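Local coordinates for protein translation initiation factor 6 (Methanocaldococcus jannaschii, PDB 1G61) that binds the 50S ribosomal subunit and prevents it from associating with the 30S subunit to form the 70S initiation complex, at residues V17-T22 and C199-S204; L110-D115 and S152-T157. All blocks are in the same frame, centred on the assembly; numbering follows the deposited sequence.

Contact 1 (V17-T22 and C199-S204); sequences VLALTT and CIIANS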
ATOM      1  N   VAL A  17      -5.376  -4.457  -3.959  1.00  7.16           N
ATOM      2  CA  VAL A  17      -4.690  -5.626  -4.542  1.00  8.14           C
ATOM      3  C   VAL A  17      -4.026  -5.261  -5.849  1.00  6.15           C
ATOM      4  O   VAL A  17      -3.010  -5.813  -6.260  1.00  7.34           O
ATOM      5  CB  VAL A  17      -5.729  -6.728  -4.760  1.00  9.06           C
ATOM      6  CG1 VAL A  17      -5.280  -7.867  -5.678  1.00  9.00           C
ATOM      7  CG2 VAL A  17      -6.114  -7.304  -3.388  1.00 11.06           C
ATOM      8  N   LEU A  18      -4.635  -4.299  -6.565  1.00  6.74           N
ATOM      9  CA  LEU A  18      -4.221  -3.954  -7.903  1.00  6.67           C
ATOM     10  C   LEU A  18      -3.211  -2.810  -8.006  1.00  6.66           C
ATOM     11  O   LEU A  18      -2.715  -2.534  -9.100  1.00 10.38           O
ATOM     12  CB  LEU A  18      -5.478  -3.527  -8.712  1.00  9.04           C
ATOM     13  CG  LEU A  18      -6.501  -4.649  -8.969  1.00  8.61           C
ATOM     14  CD1 LEU A  18      -7.722  -4.043  -9.647  1.00 10.60           C
ATOM     15  CD2 LEU A  18      -5.896  -5.733  -9.868  1.00 12.05           C
ATOM     16  N   ALA A  19      -2.913  -2.116  -6.916  1.00  6.53           N
ATOM     17  CA  ALA A  19      -2.125  -0.902  -6.979  1.00  6.89           C
ATOM     18  C   ALA A  19      -1.478  -0.570  -5.664  1.00  6.51           C
ATOM     19  O   ALA A  19      -1.923  -1.033  -4.632  1.00  7.26           O
ATOM     20  CB  ALA A  19      -3.055   0.280  -7.311  1.00  9.39           C
ATOM     21  N   LEU A  20      -0.416   0.235  -5.736  1.00  6.89           N
ATOM     22  CA  LEU A  20       0.180   0.771  -4.508  1.00  7.45           C
ATOM     23  C   LEU A  20       0.530   2.236  -4.788  1.00  7.35           C
ATOM     24  O   LEU A  20       0.770   2.635  -5.959  1.00  8.03           O
ATOM     25  CB  LEU A  20       1.363   0.004  -3.988  1.00  9.06           C
ATOM     26  CG  LEU A  20       2.639  -0.025  -4.829  1.00 10.32           C
ATOM     27  CD1 LEU A  20       3.585   1.156  -4.652  1.00 11.93           C
ATOM     28  CD2 LEU A  20       3.437  -1.255  -4.398  1.00 16.83           C
ATOM     29  N   THR A  21       0.684   3.032  -3.751  1.00  7.94           N
ATOM     30  CA  THR A  21       1.173   4.398  -3.888  1.00  7.43           C
ATOM     31  C   THR A  21       2.124   4.793  -2.754  1.00  6.60           C
ATOM     32  O   THR A  21       2.077   4.245  -1.645  1.00  9.17           O
ATOM     33  CB  THR A  21      -0.036   5.378  -3.897  1.00  7.50           C
ATOM     34  OG1 THR A  21       0.398   6.663  -4.409  1.00  9.06           O
ATOM     35  CG2 THR A  21      -0.708   5.564  -2.550  1.00  9.32           C
ATOM     36  N   THR A  22       2.962   5.766  -3.083  1.00  6.64           N
ATOM     37  CA  THR A  22       3.739   6.496  -2.097  1.00  6.61           C
ATOM     38  C   THR A  22       3.302   7.962  -2.219  1.00  7.07           C
ATOM     39  O   THR A  22       2.282   8.264  -2.869  1.00  7.37           O
ATOM     40  CB  THR A  22       5.245   6.323  -2.305  1.00  6.95           C
ATOM     41  OG1 THR A  22       5.654   7.044  -3.466  1.00  7.84           O
ATOM     42  CG2 THR A  22       5.566   4.852  -2.484  1.00  7.59           C
ATOM     43  N   CYS A 199      -8.645  -2.605  -0.319  1.00  7.19           N
ATOM     44  CA  CYS A 199      -9.735  -1.793  -0.874  1.00  7.61           C
ATOM     45  C   CYS A 199      -9.363  -0.343  -1.152  1.00  7.47           C
ATOM     46  O   CYS A 199     -10.164   0.380  -1.772  1.00  8.32           O
ATOM     47  CB  CYS A 199     -10.915  -1.750   0.130  1.00  8.69           C
ATOM     48  SG  CYS A 199     -11.597  -3.390   0.499  1.00  9.54           S
ATOM     49  N   ILE A 200      -8.214   0.112  -0.702  1.00  7.47           N
ATOM     50  CA  ILE A 200      -7.885   1.543  -0.676  1.00  8.00           C
ATOM     51  C   ILE A 200      -6.392   1.733  -0.936  1.00  7.87           C
ATOM     52  O   ILE A 200      -5.579   0.981  -0.421  1.00  9.68           O
ATOM     53  CB  ILE A 200      -8.149   2.119   0.716  1.00  9.07           C
ATOM     54  CG1 ILE A 200      -9.631   2.008   1.141  1.00  9.36           C
ATOM     55  CG2 ILE A 200      -7.662   3.564   0.811  1.00 10.72           C
ATOM     56  CD1 ILE A 200      -9.869   2.272   2.600  1.00 10.04           C
ATOM     57  N   ILE A 201      -6.057   2.730  -1.733  1.00  8.12           N
ATOM     58  CA  ILE A 201      -4.674   3.237  -1.733  1.00  7.63           C
ATOM     59  C   ILE A 201      -4.738   4.708  -1.333  1.00  7.08           C
ATOM     60  O   ILE A 201      -5.673   5.450  -1.674  1.00  8.76           O
ATOM     61  CB  ILE A 201      -3.963   3.028  -3.080  1.00  8.76           C
ATOM     62  CG1 ILE A 201      -4.661   3.784  -4.220  1.00  9.60           C
ATOM     63  CG2 ILE A 201      -3.827   1.545  -3.410  1.00  9.25           C
ATOM     64  CD1 ILE A 201      -3.938   3.736  -5.550  1.00 13.63           C
ATOM     65  N   ALA A 202      -3.768   5.158  -0.578  1.00  7.58           N
ATOM     66  CA  ALA A 202      -3.782   6.518  -0.072  1.00  7.46           C
ATOM     67  C   ALA A 202      -2.360   7.027   0.224  1.00  6.92           C
ATOM     68  O   ALA A 202      -1.455   6.244   0.517  1.00  7.63           O
ATOM     69  CB  ALA A 202      -4.562   6.568   1.243  1.00  8.84           C
ATOM     70  N   ASN A 203      -2.242   8.331   0.185  1.00  7.65           N
ATOM     71  CA  ASN A 203      -1.052   9.006   0.706  1.00  8.08           C
ATOM     72  C   ASN A 203      -1.541  10.225   1.502  1.00  8.28           C
ATOM     73  O   ASN A 203      -2.725  10.331   1.822  1.00  8.90           O
ATOM     74  CB  ASN A 203      -0.020   9.311  -0.387  1.00  7.61           C
ATOM     75  CG  ASN A 203      -0.545  10.249  -1.435  1.00  7.36           C
ATOM     76  OD1 ASN A 203      -1.501  11.008  -1.181  1.00  8.20           O
ATOM     77  ND2 ASN A 203       0.054  10.267  -2.643  1.00  8.03           N
ATOM     78  N   SER A 204      -0.617  11.131   1.866  1.00  9.16           N
ATOM     79  CA  SER A 204      -1.014  12.271   2.700  1.00  8.75           C
ATOM     80  C   SER A 204      -1.874  13.267   1.932  1.00 10.44           C
ATOM     81  O   SER A 204      -2.432  14.180   2.578  1.00 11.50           O
ATOM     82  CB  SER A 204       0.233  12.976   3.266  1.00  9.32           C
ATOM     83  OG  SER A 204       0.878  13.685   2.206  1.00 12.87           O
TER
HETATM   84  O   HOH W   1       1.283   6.288   0.871  1.00 25.36           O

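Contact 2 (L110-D115 and S152-T157); sequences LILTND and SNAVVT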
ATOM      1  N   LEU A 110       1.864  -8.660   3.026  1.00  6.68           N
ATOM      2  CA  LEU A 110       2.633  -9.035   4.233  1.00  6.68           C
ATOM      3  C   LEU A 110       3.353  -7.878   4.921  1.00  6.26           C
ATOM      4  O   LEU A 110       3.930  -8.058   6.005  1.00  7.29           O
ATOM      5  CB  LEU A 110       3.677 -10.086   3.842  1.00  6.95           C
ATOM      6  CG  LEU A 110       3.120 -11.397   3.315  1.00  8.25           C
ATOM      7  CD1 LEU A 110       4.255 -12.191   2.692  1.00 11.84           C
ATOM      8  CD2 LEU A 110       2.475 -12.184   4.437  1.00 11.74           C
ATOM      9  N   ILE A 111       3.367  -6.699   4.294  1.00  6.72           N
ATOM     10  CA  ILE A 111       4.134  -5.556   4.795  1.00  6.38           C
ATOM     11  C   ILE A 111       3.258  -4.309   4.722  1.00  6.84           C
ATOM     12  O   ILE A 111       2.542  -4.105   3.712  1.00  8.15           O
ATOM     13  CB  ILE A 111       5.403  -5.365   3.944  1.00  7.00           C
ATOM     14  CG1 ILE A 111       6.292  -6.618   4.015  1.00  8.04           C
ATOM     15  CG2 ILE A 111       6.158  -4.095   4.351  1.00  7.79           C
ATOM     16  CD1 ILE A 111       7.452  -6.618   3.010  1.00  9.26           C
ATOM     17  N   LEU A 112       3.366  -3.480   5.732  1.00  6.62           N
ATOM     18  CA  LEU A 112       2.609  -2.238   5.824  1.00  6.35           C
ATOM     19  C   LEU A 112       3.589  -1.122   6.175  1.00  6.06           C
ATOM     20  O   LEU A 112       4.163  -1.200   7.259  1.00  8.19           O
ATOM     21  CB  LEU A 112       1.548  -2.399   6.898  1.00  8.65           C
ATOM     22  CG  LEU A 112       0.635  -1.241   7.226  1.00  9.96           C
ATOM     23  CD1 LEU A 112      -0.342  -0.990   6.078  1.00 11.75           C
ATOM     24  CD2 LEU A 112      -0.140  -1.569   8.505  1.00 12.02           C
ATOM     25  N   THR A 113       3.790  -0.129   5.324  1.00  6.39           N
ATOM     26  CA  THR A 113       4.836   0.866   5.557  1.00  5.86           C
ATOM     27  C   THR A 113       4.386   2.254   5.185  1.00  6.04           C
ATOM     28  O   THR A 113       3.660   2.450   4.202  1.00  6.97           O
ATOM     29  CB  THR A 113       6.111   0.489   4.788  1.00  5.98           C
ATOM     30  OG1 THR A 113       7.220   1.295   5.263  1.00  6.84           O
ATOM     31  CG2 THR A 113       5.999   0.663   3.259  1.00  7.88           C
ATOM     32  N   ASN A 114       4.896   3.232   5.954  1.00  6.64           N
ATOM     33  CA  ASN A 114       4.883   4.606   5.446  1.00  5.64           C
ATOM     34  C   ASN A 114       6.348   5.055   5.369  1.00  5.80           C
ATOM     35  O   ASN A 114       7.259   4.192   5.274  1.00  6.39           O
ATOM     36  CB  ASN A 114       3.981   5.542   6.234  1.00  6.27           C
ATOM     37  CG  ASN A 114       4.387   5.718   7.679  1.00  5.52           C
ATOM     38  OD1 ASN A 114       5.462   5.260   8.097  1.00  6.21           O
ATOM     39  ND2 ASN A 114       3.534   6.408   8.457  1.00  5.95           N
ATOM     40  N   ASP A 115       6.648   6.350   5.423  1.00  6.17           N
ATOM     41  CA  ASP A 115       8.035   6.821   5.336  1.00  6.44           C
ATOM     42  C   ASP A 115       8.693   6.916   6.707  1.00  6.94           C
ATOM     43  O   ASP A 115       9.828   7.422   6.742  1.00  7.80           O
ATOM     44  CB  ASP A 115       8.069   8.209   4.662  1.00  6.64           C
ATOM     45  CG  ASP A 115       7.624   8.115   3.217  1.00  7.26           C
ATOM     46  OD1 ASP A 115       7.595   7.018   2.632  1.00  9.87           O
ATOM     47  OD2 ASP A 115       7.231   9.142   2.622  1.00  7.43           O
ATOM     48  N   SER A 152      -2.785  -6.299   3.911  1.00  7.19           N
ATOM     49  CA  SER A 152      -4.163  -6.436   3.457  1.00  7.36           C
ATOM     50  C   SER A 152      -5.128  -5.829   4.477  1.00  6.31           C
ATOM     51  O   SER A 152      -6.231  -5.461   4.092  1.00  7.35           O
ATOM     52  CB  SER A 152      -4.548  -7.898   3.284  1.00  9.35           C
ATOM     53  OG  SER A 152      -3.739  -8.543   2.292  1.00 10.62           O
ATOM     54  N   ASN A 153      -4.721  -5.760   5.752  1.00  6.13           N
ATOM     55  CA  ASN A 153      -5.664  -5.449   6.805  1.00  6.43           C
ATOM     56  C   ASN A 153      -5.512  -4.066   7.405  1.00  6.69           C
ATOM     57  O   ASN A 153      -6.123  -3.753   8.436  1.00  7.70           O
ATOM     58  CB  ASN A 153      -5.595  -6.584   7.863  1.00  7.12           C
ATOM     59  CG  ASN A 153      -6.329  -7.773   7.287  1.00  7.43           C
ATOM     60  OD1 ASN A 153      -7.565  -7.733   7.234  1.00  8.43           O
ATOM     61  ND2 ASN A 153      -5.589  -8.800   6.871  1.00  8.31           N
ATOM     62  N   ALA A 154      -4.785  -3.187   6.722  1.00  6.93           N
ATOM     63  CA  ALA A 154      -4.700  -1.791   7.134  1.00  6.80           C
ATOM     64  C   ALA A 154      -4.195  -0.963   5.961  1.00  6.62           C
ATOM     65  O   ALA A 154      -3.662  -1.527   5.018  1.00  7.36           O
ATOM     66  CB  ALA A 154      -3.752  -1.622   8.330  1.00  8.15           C
ATOM     67  N   VAL A 155      -4.428   0.330   6.063  1.00  6.95           N
ATOM     68  CA  VAL A 155      -3.935   1.345   5.156  1.00  6.66           C
ATOM     69  C   VAL A 155      -3.132   2.312   6.008  1.00  6.81           C
ATOM     70  O   VAL A 155      -3.590   2.735   7.088  1.00  8.42           O
ATOM     71  CB  VAL A 155      -5.093   2.113   4.482  1.00  7.71           C
ATOM     72  CG1 VAL A 155      -4.585   3.273   3.620  1.00 11.23           C
ATOM     73  CG2 VAL A 155      -5.950   1.188   3.659  1.00 12.92           C
ATOM     74  N   VAL A 156      -1.941   2.681   5.546  1.00  6.70           N
ATOM     75  CA  VAL A 156      -1.124   3.623   6.293  1.00  7.03           C
ATOM     76  C   VAL A 156      -0.510   4.633   5.335  1.00  7.22           C
ATOM     77  O   VAL A 156      -0.123   4.288   4.216  1.00  8.23           O
ATOM     78  CB  VAL A 156      -0.056   2.950   7.180  1.00  7.03           C
ATOM     79  CG1 VAL A 156       1.067   2.307   6.384  1.00  8.83           C
ATOM     80  CG2 VAL A 156       0.473   3.980   8.185  1.00  8.93           C
ATOM     81  N   THR A 157      -0.480   5.880   5.815  1.00  6.73           N
ATOM     82  CA  THR A 157       0.157   6.959   5.082  1.00  7.50           C
ATOM     83  C   THR A 157       1.036   7.712   6.086  1.00  6.14           C
ATOM     84  O   THR A 157       1.075   7.355   7.296  1.00  6.80           O
ATOM     85  CB  THR A 157      -0.820   7.942   4.444  1.00  7.59           C
ATOM     86  OG1 THR A 157      -1.352   8.788   5.496  1.00  7.91           O
ATOM     87  CG2 THR A 157      -1.975   7.202   3.757  1.00  7.75           C
TER
HETATM   88  O   HOH W   2       1.410   1.828   2.567  1.00 13.75           O
HETATM   89  O   HOH W   3       2.177   5.025   2.829  1.00 50.00           O

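Contact 1 (V17-T22 and C199-S204)
Asn203 meets Thr22, and Ile201 packs against Ala19, where two segments run almost side by side, directions 10° apart. The CA atoms of Leu20 and Ile201 are 6.1 Å apart, too wide for ordinary sheet pairing, so side chains fill the gap. In the tight part, methyl groups press on backbone oxygens and on one another. Ile201 CG2 lies 3.4 Å from Ala19 O, and its CD1 reaches Ala19 CB at 4.0 Å. Thr21 turns its methyl CG2 onto Ala202 O, at 3.2 Å. Its OG1 is hydrogen-bonded to Thr26 OG1, with Ile25 O in reach. The looser side holds a water, 2.8 Å from Ala202 O and weakly bonded to Thr21 O. Asn203 CG, between the backbone N and the carbonyl carbon (chi1 63°), is set toward segment 17-22. ND2 gives Thr22 O a nearly straight bond of 3.0 Å (169°), with the oxygen in the amide plane. ND2 also bonds Leu44 O, while OD1 takes Lys205 N and Gly206 N. An alanine here would probably leave Thr22 O and Leu44 O without this donor and the Lys205-Gly206 turn without its acceptor. One amide thus joins two segments and a turn, and its bonds would fix its rotation.

Contact 2 (L110-D115 and S152-T157)
In the ring-shaped alpha/beta fold of the pentein type that IF6 adopts, strands 111-113 and 154-156 are neighbouring inner strands, joined here through Leu112, Asn114, Ala154 and Val156. The strand axes come within 7.0 Å and make an angle of 31°. Side chains bridge the gap. Leu112 extends across it with CG anti to the backbone N (chi1 179°). CD2 rests on Ala154 CB at 3.6 Å. CD1 lies close to Ala154 O, at 3.5 Å, and also touches Val156 CG1, at 3.6 Å. The Leu112 and Val156 side chains cross obliquely. Val156 CG1 also presses against Thr113 O, 3.4 Å away, and CG2 comes near the Asn114 amide. Beyond this apolar patch, Asn114 ND2 bonds Thr157 O at 2.9 Å, almost dead straight (178°). The oxygen lies in the amide plane, but the nitrogen stands above the plane of the Thr157 carbonyl. Two waters bridge Thr113 O and Val156 O. One lies 2.9 Å from Thr113 O and is only weakly bonded to Val156 O; the other lies 2.8 Å from Val156 O.

Asn114 OD1 takes Lys116 N and Gly117 N, closing the turn into strand 117-120. Its ND2 has a second partner in Phe179 O, at the end of helix 169-179. Thr157 OG1 likewise accepts from Lys159 N and Gly160 N, at the turn before strand 160-163. Val155, pointing away from strand 111-113, packs on strand 200-202. Thr113, pointing away from strand 154-156, touches Leu135 of helix 128-135.

The two contacts are built alike. In each, an asparagine just after one strand binds both a threonine carbonyl at the matching end of the next strand and the end of a helix. Their centres are about 9 Å apart, and both lie about 5 Å from the centre of the chain. They also touch. Thr157 CG2 is 3.4 Å from Ala202 O, and Val155 CG2 is 3.8 Å from Ile200 CB. Strand 200-202 therefore links them. Contact 1 brings together segments 177 residues apart, consistent with the closing of the ring.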